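Local coordinates for protein peptidoglycan N-acetylglucosamine deacetylase (Agathobacter rectalis, PDB 5JMU) that probably removes acetyl groups from N-acetylglucosamine of peptidoglycan by hydrolysis, through the zinc-binding catalytic domain captured here, at residues C148-S153 against S220-N225; S154-P159 against L184-K189; E165-N170 against V193-Q198; G36-L41 against A67-T72. All blocks are in the same frame, centred on the assembly; numbering follows the deposited sequence.

Interaction 1: residues C148-S153 against S220-N225; sequences CDWNVS and SHHRVN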
loop_
_atom_site.group_PDB
_atom_site.type_symbol
_atom_site.label_atom_id
_atom_site.label_comp_id
_atom_site.label_asym_id
_atom_site.label_seq_id
_atom_site.Cartn_x
_atom_site.Cartn_y
_atom_site.Cartn_z
ATOM N N CYS A 148 6.873 2.118 -1.999
ATOM C CA CYS A 148 6.214 1.552 -3.187
ATOM C C CYS A 148 5.001 2.409 -3.567
ATOM O O CYS A 148 4.185 2.792 -2.713
ATOM C CB CYS A 148 5.790 0.118 -2.882
ATOM S SG CYS A 148 5.282 -0.811 -4.346
ATOM N N ASP A 149 4.956 2.795 -4.847
ATOM C CA ASP A 149 3.772 3.398 -5.433
ATOM C C ASP A 149 2.899 2.281 -6.029
ATOM O O ASP A 149 2.696 1.283 -5.361
ATOM C CB ASP A 149 4.224 4.444 -6.458
ATOM C CG ASP A 149 4.984 5.588 -5.793
ATOM O OD1 ASP A 149 4.533 6.071 -4.711
ATOM O OD2 ASP A 149 6.032 6.008 -6.308
ATOM N N TRP A 150 2.398 2.437 -7.258
ATOM C CA TRP A 150 1.536 1.406 -7.844
ATOM C C TRP A 150 1.536 1.570 -9.363
ATOM O O TRP A 150 1.929 2.618 -9.861
ATOM C CB TRP A 150 0.089 1.511 -7.303
ATOM C CG TRP A 150 -0.530 2.862 -7.596
ATOM C CD1 TRP A 150 -1.373 3.186 -8.658
ATOM C CD2 TRP A 150 -0.387 4.069 -6.818
ATOM N NE1 TRP A 150 -1.712 4.527 -8.586
ATOM C CE2 TRP A 150 -1.123 5.083 -7.468
ATOM C CE3 TRP A 150 0.298 4.389 -5.622
ATOM C CZ2 TRP A 150 -1.205 6.404 -6.964
ATOM C CZ3 TRP A 150 0.232 5.700 -5.142
ATOM C CH2 TRP A 150 -0.516 6.685 -5.807
ATOM N N ASN A 151 1.131 0.521 -10.097
ATOM C CA ASN A 151 0.977 0.678 -11.534
ATOM C C ASN A 151 -0.378 0.149 -12.038
ATOM O O ASN A 151 -0.566 0.061 -13.247
ATOM C CB ASN A 151 2.128 -0.012 -12.306
ATOM C CG ASN A 151 2.191 -1.498 -12.047
ATOM O OD1 ASN A 151 1.330 -2.061 -11.378
ATOM N ND2 ASN A 151 3.214 -2.156 -12.599
ATOM N N VAL A 152 -1.295 -0.195 -11.138
ATOM C CA VAL A 152 -2.693 -0.485 -11.531
ATOM C C VAL A 152 -3.618 0.304 -10.635
ATOM O O VAL A 152 -3.583 0.127 -9.420
ATOM C CB VAL A 152 -3.015 -1.998 -11.424
ATOM C CG1 VAL A 152 -4.523 -2.288 -11.660
ATOM C CG2 VAL A 152 -2.166 -2.746 -12.408
ATOM N N SER A 153 -4.409 1.198 -11.229
ATOM C CA SER A 153 -5.435 1.912 -10.469
ATOM C C SER A 153 -6.733 1.155 -10.429
ATOM O O SER A 153 -7.174 0.600 -11.425
ATOM C CB SER A 153 -5.670 3.260 -11.068
ATOM O OG SER A 153 -4.447 3.971 -10.862
ATOM N N SER A 220 7.551 -0.560 -7.135
ATOM C CA SER A 220 7.000 0.253 -8.207
ATOM C C SER A 220 7.228 1.704 -7.799
ATOM O O SER A 220 6.707 2.114 -6.740
ATOM C CB SER A 220 5.507 -0.058 -8.378
ATOM O OG SER A 220 4.925 0.757 -9.367
ATOM N N HIS A 221 8.030 2.447 -8.576
ATOM C CA HIS A 221 8.296 3.864 -8.266
ATOM C C HIS A 221 7.801 4.793 -9.350
ATOM O O HIS A 221 8.156 4.634 -10.540
ATOM C CB HIS A 221 9.795 4.145 -8.083
ATOM C CG HIS A 221 10.366 3.589 -6.819
ATOM N ND1 HIS A 221 11.713 3.668 -6.508
ATOM C CD2 HIS A 221 9.775 2.939 -5.785
ATOM C CE1 HIS A 221 11.927 3.085 -5.338
ATOM N NE2 HIS A 221 10.767 2.647 -4.873
ATOM N N HIS A 222 7.027 5.777 -8.954
ATOM C CA HIS A 222 6.624 6.831 -9.879
ATOM C C HIS A 222 7.755 7.827 -10.066
ATOM O O HIS A 222 8.779 7.731 -9.395
ATOM C CB HIS A 222 5.439 7.589 -9.299
ATOM C CG HIS A 222 4.160 6.813 -9.226
ATOM N ND1 HIS A 222 3.051 7.309 -8.588
ATOM C CD2 HIS A 222 3.807 5.608 -9.732
ATOM C CE1 HIS A 222 2.055 6.433 -8.693
ATOM N NE2 HIS A 222 2.489 5.395 -9.380
ATOM N N ARG A 223 7.514 8.823 -10.919
ATOM C CA ARG A 223 8.340 10.030 -11.020
ATOM C C ARG A 223 8.082 10.877 -9.778
ATOM O O ARG A 223 6.950 10.968 -9.311
ATOM C CB ARG A 223 7.966 10.825 -12.302
ATOM C CG ARG A 223 8.743 12.113 -12.513
ATOM C CD ARG A 223 8.244 12.899 -13.730
ATOM N NE ARG A 223 9.146 14.027 -14.034
ATOM C CZ ARG A 223 9.050 15.257 -13.519
ATOM N NH1 ARG A 223 8.077 15.570 -12.668
ATOM N NH2 ARG A 223 9.933 16.194 -13.865
ATOM N N VAL A 224 9.116 11.504 -9.219
ATOM C CA VAL A 224 8.870 12.499 -8.180
ATOM C C VAL A 224 8.596 13.870 -8.821
ATOM O O VAL A 224 9.339 14.319 -9.680
ATOM C CB VAL A 224 10.067 12.592 -7.207
ATOM C CG1 VAL A 224 9.914 13.766 -6.238
ATOM C CG2 VAL A 224 10.219 11.280 -6.436
ATOM N N ASN A 225 7.504 14.511 -8.400
ATOM C CA ASN A 225 7.085 15.780 -9.003
ATOM C C ASN A 225 7.200 17.007 -8.100
ATOM O O ASN A 225 6.957 18.109 -8.533
ATOM C CB ASN A 225 5.640 15.608 -9.493
ATOM C CG ASN A 225 5.567 14.510 -10.486
ATOM O OD1 ASN A 225 6.263 14.587 -11.491
ATOM N ND2 ASN A 225 4.722 13.517 -10.253
#

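Interaction 2: residues S154-P159 against L184-K189; sequences SGDANP and LQHDIK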
loop_
_atom_site.group_PDB
_atom_site.type_symbol
_atom_site.label_atom_id
_atom_site.label_comp_id
_atom_site.label_asym_id
_atom_site.label_seq_id
_atom_site.Cartn_x
_atom_site.Cartn_y
_atom_site.Cartn_z
ATOM N N SER A 154 -7.332 1.110 -9.241
ATOM C CA SER A 154 -8.652 0.484 -9.119
ATOM C C SER A 154 -9.775 1.481 -9.357
ATOM O O SER A 154 -10.919 1.074 -9.499
ATOM C CB SER A 154 -8.826 -0.121 -7.727
ATOM O OG SER A 154 -8.813 0.947 -6.796
ATOM N N GLY A 155 -9.454 2.769 -9.399
ATOM C CA GLY A 155 -10.448 3.809 -9.507
ATOM C C GLY A 155 -11.214 4.055 -8.222
ATOM O O GLY A 155 -12.186 4.802 -8.253
ATOM N N ASP A 156 -10.796 3.455 -7.098
ATOM C CA ASP A 156 -11.604 3.530 -5.880
ATOM C C ASP A 156 -11.276 4.753 -5.020
ATOM O O ASP A 156 -11.826 4.898 -3.951
ATOM C CB ASP A 156 -11.498 2.231 -5.051
ATOM C CG ASP A 156 -10.185 2.088 -4.262
ATOM O OD1 ASP A 156 -9.294 2.952 -4.359
ATOM O OD2 ASP A 156 -10.068 1.068 -3.549
ATOM N N ALA A 157 -10.417 5.634 -5.519
ATOM C CA ALA A 157 -10.058 6.833 -4.771
ATOM C C ALA A 157 -10.903 8.038 -5.181
ATOM O O ALA A 157 -10.817 9.087 -4.559
ATOM C CB ALA A 157 -8.573 7.136 -4.955
ATOM N N ASN A 158 -11.733 7.883 -6.210
ATOM C CA ASN A 158 -12.539 9.008 -6.713
ATOM C C ASN A 158 -13.534 9.510 -5.663
ATOM O O ASN A 158 -14.192 8.718 -4.976
ATOM C CB ASN A 158 -13.280 8.615 -8.000
ATOM N N PRO A 159 -13.643 10.842 -5.540
ATOM C CA PRO A 159 -14.527 11.490 -4.559
ATOM C C PRO A 159 -15.992 11.026 -4.687
ATOM O O PRO A 159 -16.714 10.985 -3.695
ATOM C CB PRO A 159 -14.379 12.986 -4.881
ATOM C CG PRO A 159 -13.701 13.051 -6.231
ATOM C CD PRO A 159 -12.904 11.808 -6.375
ATOM N N LEU A 184 -3.472 -0.604 -6.469
ATOM C CA LEU A 184 -3.887 0.249 -5.366
ATOM C C LEU A 184 -5.370 0.133 -5.096
ATOM O O LEU A 184 -6.163 0.485 -5.958
ATOM C CB LEU A 184 -3.581 1.733 -5.684
ATOM C CG LEU A 184 -4.105 2.834 -4.746
ATOM C CD1 LEU A 184 -3.453 2.644 -3.340
ATOM C CD2 LEU A 184 -3.755 4.203 -5.292
ATOM N N GLN A 185 -5.749 -0.358 -3.918
ATOM C CA GLN A 185 -7.110 -0.239 -3.414
ATOM C C GLN A 185 -7.061 0.342 -2.000
ATOM O O GLN A 185 -5.985 0.479 -1.394
ATOM C CB GLN A 185 -7.856 -1.579 -3.376
ATOM C CG GLN A 185 -8.168 -2.148 -4.759
ATOM C CD GLN A 185 -8.774 -3.539 -4.646
ATOM O OE1 GLN A 185 -8.063 -4.565 -4.728
ATOM N NE2 GLN A 185 -10.105 -3.593 -4.444
ATOM N N HIS A 186 -8.240 0.642 -1.455
ATOM C CA HIS A 186 -8.337 1.188 -0.122
ATOM C C HIS A 186 -9.273 0.313 0.675
ATOM O O HIS A 186 -10.468 0.226 0.329
ATOM C CB HIS A 186 -8.883 2.631 -0.179
ATOM C CG HIS A 186 -7.928 3.608 -0.820
ATOM N ND1 HIS A 186 -7.738 3.680 -2.187
ATOM C CD2 HIS A 186 -7.110 4.548 -0.279
ATOM C CE1 HIS A 186 -6.843 4.617 -2.461
ATOM N NE2 HIS A 186 -6.447 5.163 -1.322
ATOM N N ASP A 187 -8.790 -0.315 1.745
ATOM C CA ASP A 187 -9.698 -1.238 2.455
ATOM C C ASP A 187 -10.710 -0.533 3.367
ATOM O O ASP A 187 -11.558 -1.194 3.984
ATOM C CB ASP A 187 -8.929 -2.331 3.262
ATOM C CG ASP A 187 -7.949 -1.778 4.293
ATOM O OD1 ASP A 187 -7.177 -0.857 3.956
ATOM O OD2 ASP A 187 -7.876 -2.308 5.442
ATOM N N ILE A 188 -10.664 0.802 3.415
ATOM C CA ILE A 188 -11.710 1.561 4.096
ATOM C C ILE A 188 -12.941 1.805 3.215
ATOM O O ILE A 188 -13.924 2.392 3.680
ATOM C CB ILE A 188 -11.176 2.921 4.576
ATOM C CG1 ILE A 188 -10.554 3.684 3.407
ATOM C CG2 ILE A 188 -10.200 2.724 5.733
ATOM C CD1 ILE A 188 -10.465 5.197 3.684
ATOM N N LYS A 189 -12.895 1.361 1.961
ATOM C CA LYS A 189 -14.021 1.507 1.064
ATOM C C LYS A 189 -14.714 0.174 0.824
ATOM O O LYS A 189 -14.160 -0.690 0.113
ATOM C CB LYS A 189 -13.541 2.078 -0.273
ATOM C CG LYS A 189 -12.887 3.407 -0.030
ATOM C CD LYS A 189 -12.558 4.150 -1.286
ATOM C CE LYS A 189 -12.009 5.563 -1.005
ATOM N NZ LYS A 189 -12.922 6.322 -0.149
HETATM O O HOH W 1 -6.604 3.117 -7.550
HETATM O O HOH W 2 -14.571 6.647 -3.158
#

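Interaction 3: residues E165-N170 against V193-Q198; sequences EQVVQN and VNAVEQ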
loop_
_atom_site.group_PDB
_atom_site.type_symbol
_atom_site.label_atom_id
_atom_site.label_comp_id
_atom_site.label_asym_id
_atom_site.label_seq_id
_atom_site.Cartn_x
_atom_site.Cartn_y
_atom_site.Cartn_z
ATOM N N GLU A 165 -18.541 -3.543 -9.344
ATOM C CA GLU A 165 -18.251 -4.121 -10.646
ATOM C C GLU A 165 -17.252 -3.280 -11.422
ATOM O O GLU A 165 -16.397 -3.833 -12.139
ATOM C CB GLU A 165 -19.541 -4.295 -11.446
ATOM C CG GLU A 165 -19.341 -5.062 -12.756
ATOM C CD GLU A 165 -18.541 -6.381 -12.580
ATOM O OE1 GLU A 165 -18.923 -7.233 -11.728
ATOM O OE2 GLU A 165 -17.515 -6.552 -13.293
ATOM N N GLN A 166 -17.318 -1.951 -11.293
ATOM C CA GLN A 166 -16.359 -1.122 -11.998
ATOM C C GLN A 166 -14.939 -1.300 -11.426
ATOM O O GLN A 166 -13.948 -1.282 -12.191
ATOM C CB GLN A 166 -16.820 0.333 -11.946
ATOM C CG GLN A 166 -18.098 0.615 -12.756
ATOM C CD GLN A 166 -18.606 2.064 -12.626
ATOM O OE1 GLN A 166 -19.041 2.497 -11.556
ATOM N NE2 GLN A 166 -18.540 2.815 -13.725
ATOM N N VAL A 167 -14.825 -1.495 -10.102
ATOM C CA VAL A 167 -13.514 -1.741 -9.498
ATOM C C VAL A 167 -12.960 -3.048 -10.055
ATOM O O VAL A 167 -11.785 -3.139 -10.428
ATOM C CB VAL A 167 -13.574 -1.791 -7.936
ATOM C CG1 VAL A 167 -12.225 -2.250 -7.344
ATOM C CG2 VAL A 167 -13.975 -0.440 -7.329
ATOM N N VAL A 168 -13.811 -4.072 -10.119
ATOM C CA VAL A 168 -13.362 -5.351 -10.659
ATOM C C VAL A 168 -12.785 -5.150 -12.076
ATOM O O VAL A 168 -11.673 -5.606 -12.384
ATOM C CB VAL A 168 -14.510 -6.398 -10.669
ATOM C CG1 VAL A 168 -14.028 -7.675 -11.388
ATOM C CG2 VAL A 168 -14.925 -6.720 -9.210
ATOM N N GLN A 169 -13.537 -4.482 -12.936
ATOM C CA GLN A 169 -13.126 -4.300 -14.323
ATOM C C GLN A 169 -11.870 -3.434 -14.416
ATOM O O GLN A 169 -11.009 -3.689 -15.241
ATOM C CB GLN A 169 -14.244 -3.665 -15.150
ATOM C CG GLN A 169 -15.426 -4.609 -15.318
ATOM C CD GLN A 169 -14.986 -5.969 -15.828
ATOM O OE1 GLN A 169 -14.212 -6.059 -16.790
ATOM N NE2 GLN A 169 -15.461 -7.036 -15.181
ATOM N N ASN A 170 -11.742 -2.440 -13.538
ATOM C CA ASN A 170 -10.567 -1.567 -13.585
ATOM C C ASN A 170 -9.303 -2.329 -13.235
ATOM O O ASN A 170 -8.266 -2.179 -13.889
ATOM C CB ASN A 170 -10.704 -0.400 -12.606
ATOM C CG ASN A 170 -11.681 0.656 -13.087
ATOM O OD1 ASN A 170 -11.975 0.736 -14.281
ATOM N ND2 ASN A 170 -12.178 1.475 -12.169
ATOM N N VAL A 193 -13.476 -3.230 -1.265
ATOM C CA VAL A 193 -13.224 -4.502 -0.594
ATOM C C VAL A 193 -14.057 -5.607 -1.233
ATOM O O VAL A 193 -13.587 -6.742 -1.428
ATOM C CB VAL A 193 -13.532 -4.405 0.926
ATOM C CG1 VAL A 193 -13.620 -5.796 1.586
ATOM C CG2 VAL A 193 -12.460 -3.504 1.606
ATOM N N ASN A 194 -15.287 -5.265 -1.584
ATOM C CA ASN A 194 -16.214 -6.284 -2.083
ATOM C C ASN A 194 -15.849 -6.757 -3.500
ATOM O O ASN A 194 -16.419 -7.731 -4.004
ATOM C CB ASN A 194 -17.659 -5.757 -2.066
ATOM C CG ASN A 194 -18.246 -5.717 -0.669
ATOM O OD1 ASN A 194 -17.680 -6.289 0.271
ATOM N ND2 ASN A 194 -19.410 -5.073 -0.536
ATOM N N ALA A 195 -14.907 -6.061 -4.131
ATOM C CA ALA A 195 -14.422 -6.439 -5.450
ATOM C C ALA A 195 -13.317 -7.499 -5.398
ATOM O O ALA A 195 -12.994 -8.129 -6.391
ATOM C CB ALA A 195 -13.891 -5.195 -6.174
ATOM N N VAL A 196 -12.709 -7.671 -4.234
ATOM C CA VAL A 196 -11.455 -8.428 -4.177
ATOM C C VAL A 196 -11.678 -9.908 -4.542
ATOM O O VAL A 196 -10.862 -10.508 -5.275
ATOM C CB VAL A 196 -10.821 -8.311 -2.781
ATOM C CG1 VAL A 196 -9.652 -9.309 -2.613
ATOM C CG2 VAL A 196 -10.339 -6.858 -2.563
ATOM N N GLU A 197 -12.804 -10.474 -4.104
ATOM C CA GLU A 197 -13.069 -11.868 -4.441
ATOM C C GLU A 197 -13.073 -12.165 -5.960
ATOM O O GLU A 197 -12.413 -13.113 -6.445
ATOM C CB GLU A 197 -14.395 -12.336 -3.796
ATOM C CG GLU A 197 -14.723 -13.784 -4.146
ATOM C CD GLU A 197 -15.789 -14.398 -3.237
ATOM O OE1 GLU A 197 -16.746 -13.692 -2.847
ATOM O OE2 GLU A 197 -15.667 -15.594 -2.924
ATOM N N GLN A 198 -13.807 -11.363 -6.730
ATOM C CA GLN A 198 -13.838 -11.552 -8.176
ATOM C C GLN A 198 -12.485 -11.275 -8.816
ATOM O O GLN A 198 -12.124 -11.960 -9.777
ATOM C CB GLN A 198 -14.877 -10.657 -8.795
ATOM C CG GLN A 198 -16.282 -11.158 -8.630
ATOM C CD GLN A 198 -17.243 -10.040 -9.005
ATOM O OE1 GLN A 198 -17.619 -9.890 -10.173
ATOM N NE2 GLN A 198 -17.606 -9.219 -8.033
#

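Interaction 4: residues G36-L41 against A67-T72; sequences GLLDVL and AKRGHT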
loop_
_atom_site.group_PDB
_atom_site.type_symbol
_atom_site.label_atom_id
_atom_site.label_comp_id
_atom_site.label_asym_id
_atom_site.label_seq_id
_atom_site.Cartn_x
_atom_site.Cartn_y
_atom_site.Cartn_z
ATOM N N GLY A 36 -13.462 -8.431 7.199
ATOM C CA GLY A 36 -14.130 -9.138 6.123
ATOM C C GLY A 36 -13.182 -9.389 4.949
ATOM O O GLY A 36 -13.222 -10.442 4.320
ATOM N N LEU A 37 -12.332 -8.398 4.652
ATOM C CA LEU A 37 -11.310 -8.522 3.612
ATOM C C LEU A 37 -10.329 -9.640 3.995
ATOM O O LEU A 37 -9.967 -10.475 3.159
ATOM C CB LEU A 37 -10.574 -7.183 3.434
ATOM C CG LEU A 37 -9.349 -7.246 2.504
ATOM C CD1 LEU A 37 -9.693 -7.816 1.091
ATOM C CD2 LEU A 37 -8.744 -5.844 2.375
ATOM N N LEU A 38 -9.885 -9.662 5.251
ATOM C CA LEU A 38 -8.967 -10.738 5.678
ATOM C C LEU A 38 -9.586 -12.135 5.492
ATOM O O LEU A 38 -8.894 -13.104 5.164
ATOM C CB LEU A 38 -8.550 -10.540 7.138
ATOM C CG LEU A 38 -7.701 -9.300 7.342
ATOM C CD1 LEU A 38 -7.375 -9.238 8.856
ATOM C CD2 LEU A 38 -6.423 -9.392 6.501
ATOM N N ASP A 39 -10.893 -12.239 5.704
ATOM C CA ASP A 39 -11.600 -13.497 5.571
ATOM C C ASP A 39 -11.613 -13.909 4.101
ATOM O O ASP A 39 -11.445 -15.085 3.763
ATOM C CB ASP A 39 -13.040 -13.351 6.101
ATOM C CG ASP A 39 -13.098 -13.224 7.621
ATOM O OD1 ASP A 39 -12.098 -13.534 8.284
ATOM O OD2 ASP A 39 -14.155 -12.821 8.153
ATOM N N VAL A 40 -11.837 -12.937 3.210
ATOM C CA VAL A 40 -11.802 -13.248 1.765
ATOM C C VAL A 40 -10.404 -13.705 1.323
ATOM O O VAL A 40 -10.269 -14.688 0.574
ATOM C CB VAL A 40 -12.226 -12.028 0.912
ATOM C CG1 VAL A 40 -11.899 -12.225 -0.591
ATOM C CG2 VAL A 40 -13.703 -11.740 1.083
ATOM N N LEU A 41 -9.377 -12.993 1.785
ATOM C CA LEU A 41 -8.007 -13.364 1.414
ATOM C C LEU A 41 -7.702 -14.780 1.906
ATOM O O LEU A 41 -7.065 -15.563 1.178
ATOM C CB LEU A 41 -6.998 -12.342 1.966
ATOM C CG LEU A 41 -7.134 -10.946 1.368
ATOM C CD1 LEU A 41 -6.286 -9.945 2.164
ATOM C CD2 LEU A 41 -6.793 -10.922 -0.161
ATOM N N ALA A 67 -0.743 -9.101 10.273
ATOM C CA ALA A 67 0.565 -9.740 10.349
ATOM C C ALA A 67 0.415 -11.218 10.720
ATOM O O ALA A 67 1.108 -12.074 10.142
ATOM C CB ALA A 67 1.478 -9.005 11.351
ATOM N N LYS A 68 -0.466 -11.523 11.682
ATOM C CA LYS A 68 -0.625 -12.901 12.125
ATOM C C LYS A 68 -1.025 -13.799 10.980
ATOM O O LYS A 68 -0.592 -14.985 10.940
ATOM C CB LYS A 68 -1.674 -12.995 13.262
ATOM C CG LYS A 68 -2.031 -14.386 13.738
ATOM C CD LYS A 68 -3.075 -14.310 14.856
ATOM C CE LYS A 68 -3.345 -15.693 15.449
ATOM N NZ LYS A 68 -4.508 -15.667 16.407
ATOM N N ARG A 69 -1.836 -13.258 10.064
ATOM C CA ARG A 69 -2.355 -14.044 8.947
ATOM C C ARG A 69 -1.404 -14.077 7.753
ATOM O O ARG A 69 -1.715 -14.683 6.733
ATOM C CB ARG A 69 -3.735 -13.526 8.524
ATOM C CG ARG A 69 -4.774 -13.759 9.612
ATOM C CD ARG A 69 -6.164 -13.455 9.111
ATOM N NE ARG A 69 -7.157 -13.371 10.197
ATOM C CZ ARG A 69 -8.466 -13.478 10.028
ATOM N NH1 ARG A 69 -8.986 -13.752 8.822
ATOM N NH2 ARG A 69 -9.250 -13.330 11.073
ATOM N N GLY A 70 -0.231 -13.472 7.895
ATOM C CA GLY A 70 0.797 -13.640 6.892
ATOM C C GLY A 70 0.909 -12.501 5.879
ATOM O O GLY A 70 1.697 -12.585 4.924
ATOM N N HIS A 71 0.128 -11.450 6.078
ATOM C CA HIS A 71 0.206 -10.289 5.166
ATOM C C HIS A 71 1.362 -9.382 5.525
ATOM O O HIS A 71 1.891 -9.454 6.626
ATOM C CB HIS A 71 -1.095 -9.492 5.221
ATOM C CG HIS A 71 -2.271 -10.345 4.937
ATOM N ND1 HIS A 71 -2.476 -10.902 3.692
ATOM C CD2 HIS A 71 -3.248 -10.827 5.742
ATOM C CE1 HIS A 71 -3.529 -11.696 3.740
ATOM N NE2 HIS A 71 -4.030 -11.651 4.969
ATOM N N THR A 72 1.784 -8.559 4.560
ATOM C CA THR A 72 2.788 -7.547 4.841
ATOM C C THR A 72 2.122 -6.315 5.438
ATOM O O THR A 72 1.147 -5.804 4.894
ATOM C CB THR A 72 3.534 -7.176 3.554
ATOM O OG1 THR A 72 4.275 -8.357 3.139
ATOM C CG2 THR A 72 4.463 -5.958 3.798
HETATM O O HOH W 3 -6.300 -13.147 5.786
#

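Interaction 1: residues C148-S153 against S220-N225
Asp149 OD2 is gripped by two partners: the backbone N of His222 donates an almost straight bond of 2.8 Å onto its anti lone pair, and Ser120 OG bonds to the same oxygen from outside the two segments. Two residues earlier on the second segment, Ser220 O accepts from Asp149 N at 2.7 Å, so the aspartate is held to residues 220-225 through both its backbone and its carboxylate. Ser220 N adds a weak bond to Cys148 SG at 3.6 Å. The carboxylate stacks on the imidazole of His222, their planes 27° apart, and Asp149 CB sits 3.4 Å above the centre of that ring in a CH-pi contact. In the ring plane, His222 NE2 donates to Trp150 O over 2.9 Å, while ND1 is bonded to Ser121 OG. Trp150 CG lies between its own backbone N and carbonyl carbon (chi1 59°). The same imidazole meets both Trp150 O and the indole: His222 CE1 stands 3.6 Å over the centre of the six-membered ring of Trp150, an edge-to-face pair with planes at 71°. The Asp-Trp pair is consistent with a motif of the CE4, or NodB-type, deacetylases, in which the tryptophan commonly lines the active-site groove; its side chain is about 8 Å from the zinc ion. With both nitrogens bonded, the imidazole is fixed in rotation, and the C-H at CE1, polarised by its two nitrogen neighbours, probably adds an electrostatic attraction to the indole pi cloud.

Interaction 2: residues S154-P159 against L184-K189
Residues 184-186 belong to a parallel strand of the NodB-type fold, and residues 154-159 form a loop just beyond the neighbouring strand, with the two backbones closest at Ser154 and Gln185, CA to CA 6.0 Å. Each then folds into a type I turn, Gly155 to Asn158 and His186 to Lys189, the latter leading into helix 190-193. Leu184-Gln185-His186 fits the Leu-X-His motif of the CE4 family, and the His186 side chain is about 4 Å from the zinc ion. Asp156 CG stands between its backbone N and carbonyl carbon (chi1 76°), and the carboxylate grips His186 twice. OD2 accepts from His186 N at 2.8 Å on its syn lone pair and is also bonded to Ser192 OG. OD1 takes His186 ND1 at 2.8 Å, also from the syn side but 31° out of the carboxylate plane. An alanine here would probably leave His186 N and ND1 without these acceptors and let the imidazole turn more freely beside the metal. Two residues before Asp156, Ser154 OG accepts from Asp156 N, an ST turn, and donates to Leu184 O at 2.8 Å; water 1 donates to that same carbonyl oxygen and accepts from Ser154 N at 2.7 Å.

Interaction 3: residues E165-N170 against V193-Q198
Val168 faces Ala195 and Gln198 with its whole isopropyl group. Its CB directs both methyls toward the second segment, where their partners overlap. CG1, anti to the backbone N (chi1 174°), lies 4.0 Å from Gln198 CB. CG2, anti to the carbonyl carbon, meets Ala195 CB at 3.6 Å, comes within 3.7 Å of Ala195 O, and is as near to Gln198 CB as CG1 is. The Gln198 chain, extended beyond CG, crosses the valine side chain at about a right angle, its aliphatic part serving as an apolar surface. From the preceding position on the helix, Val167 CG1 reaches the same Ala195 CB at 3.6 Å, which leaves the alanine methyl packed against two valines. A residue this small allows close approach of the backbones, with CA of Val168 and CA of Ala195 5.4 Å apart. Helix 164-175 is the connection of a beta-alpha-beta crossover between the parallel strands 152-153 and 180-186, and helix 196-205 comes after the second of these strands and the short helix 190-193, so the contact joins two helices that flank the sheet, away from the metal site. Ala195 sits in a type I turn from Val193 to Val196 that leads into the second helix; Val196 faces the other way, onto Leu37 and Leu41 of helix 34-43. On the first helix, Glu165 bends at its second torsion (chi2 49°), and its OE2 accepts from Gln169 NE2 at 2.8 Å, one turn further along.

Interaction 4: residues G36-L41 against A67-T72
A Schellman motif closes helix 61-68, and the residues on both sides of its glycine, Arg69 and His71, touch helix 34-43. Gly70 adopts positive phi (99°), while its N bonds back to Ala67 O in the last turn. Arg69, extended from CG to NE, reaches Asp39: NH1 donates to OD1 at 3.2 Å, a salt bridge in which the carboxylate and guanidinium are nearly coplanar, 24° apart. Leu38 CB lies over one guanidinium face, 3.7 Å from NH1. Outside the segments, NH1 also pairs with Asp42 and NE with Glu65. An alanine in place of Arg69 would probably leave these three acidic groups without their shared counter-charge and bare the side of Leu38. The two helices belong to consecutive beta-alpha-beta crossovers of the NodB-type fold: helix 34-43 joins strands 21-27 and 49-53, and helix 61-68 joins strands 49-53 and 72-77. His71 enters from the link to the last of these strands and packs beside two leucines. Its CD2 is 3.6 Å from Leu38 CD2, and its CE1 is 3.6 Å from Leu41 CD1. Phe50 of the intervening strand meets the imidazole edge-to-face, and ND1 is bonded to Ala48 N. In the ring plane, NE2 holds water 3 at 2.8 Å, and that water donates to Leu38 O over 2.7 Å, tying the imidazole to the backbone of the neighbouring helix.

Interactions 1 and 2 share neighbouring strands and approach the metal: Val152 O and Leu184 N lie 3.0 Å apart, a probable hydrogen bond, and Trp150 CE2 packs on Leu184 CD2. The zinc ion, bound by Asp28, His76 and His80, is about 4 Å from the His186 side chain and about 8 Å from that of Trp150. Interaction 3 adjoins interaction 2, their centres 11 Å apart, joined by Ser154 O and Asn170 ND2 at 3.0 Å, another probable hydrogen bond. Interaction 4 extends this helix layer through Leu37, which packs on Val193 and Val196, and lies about 24 Å, centre to centre, from interaction 1.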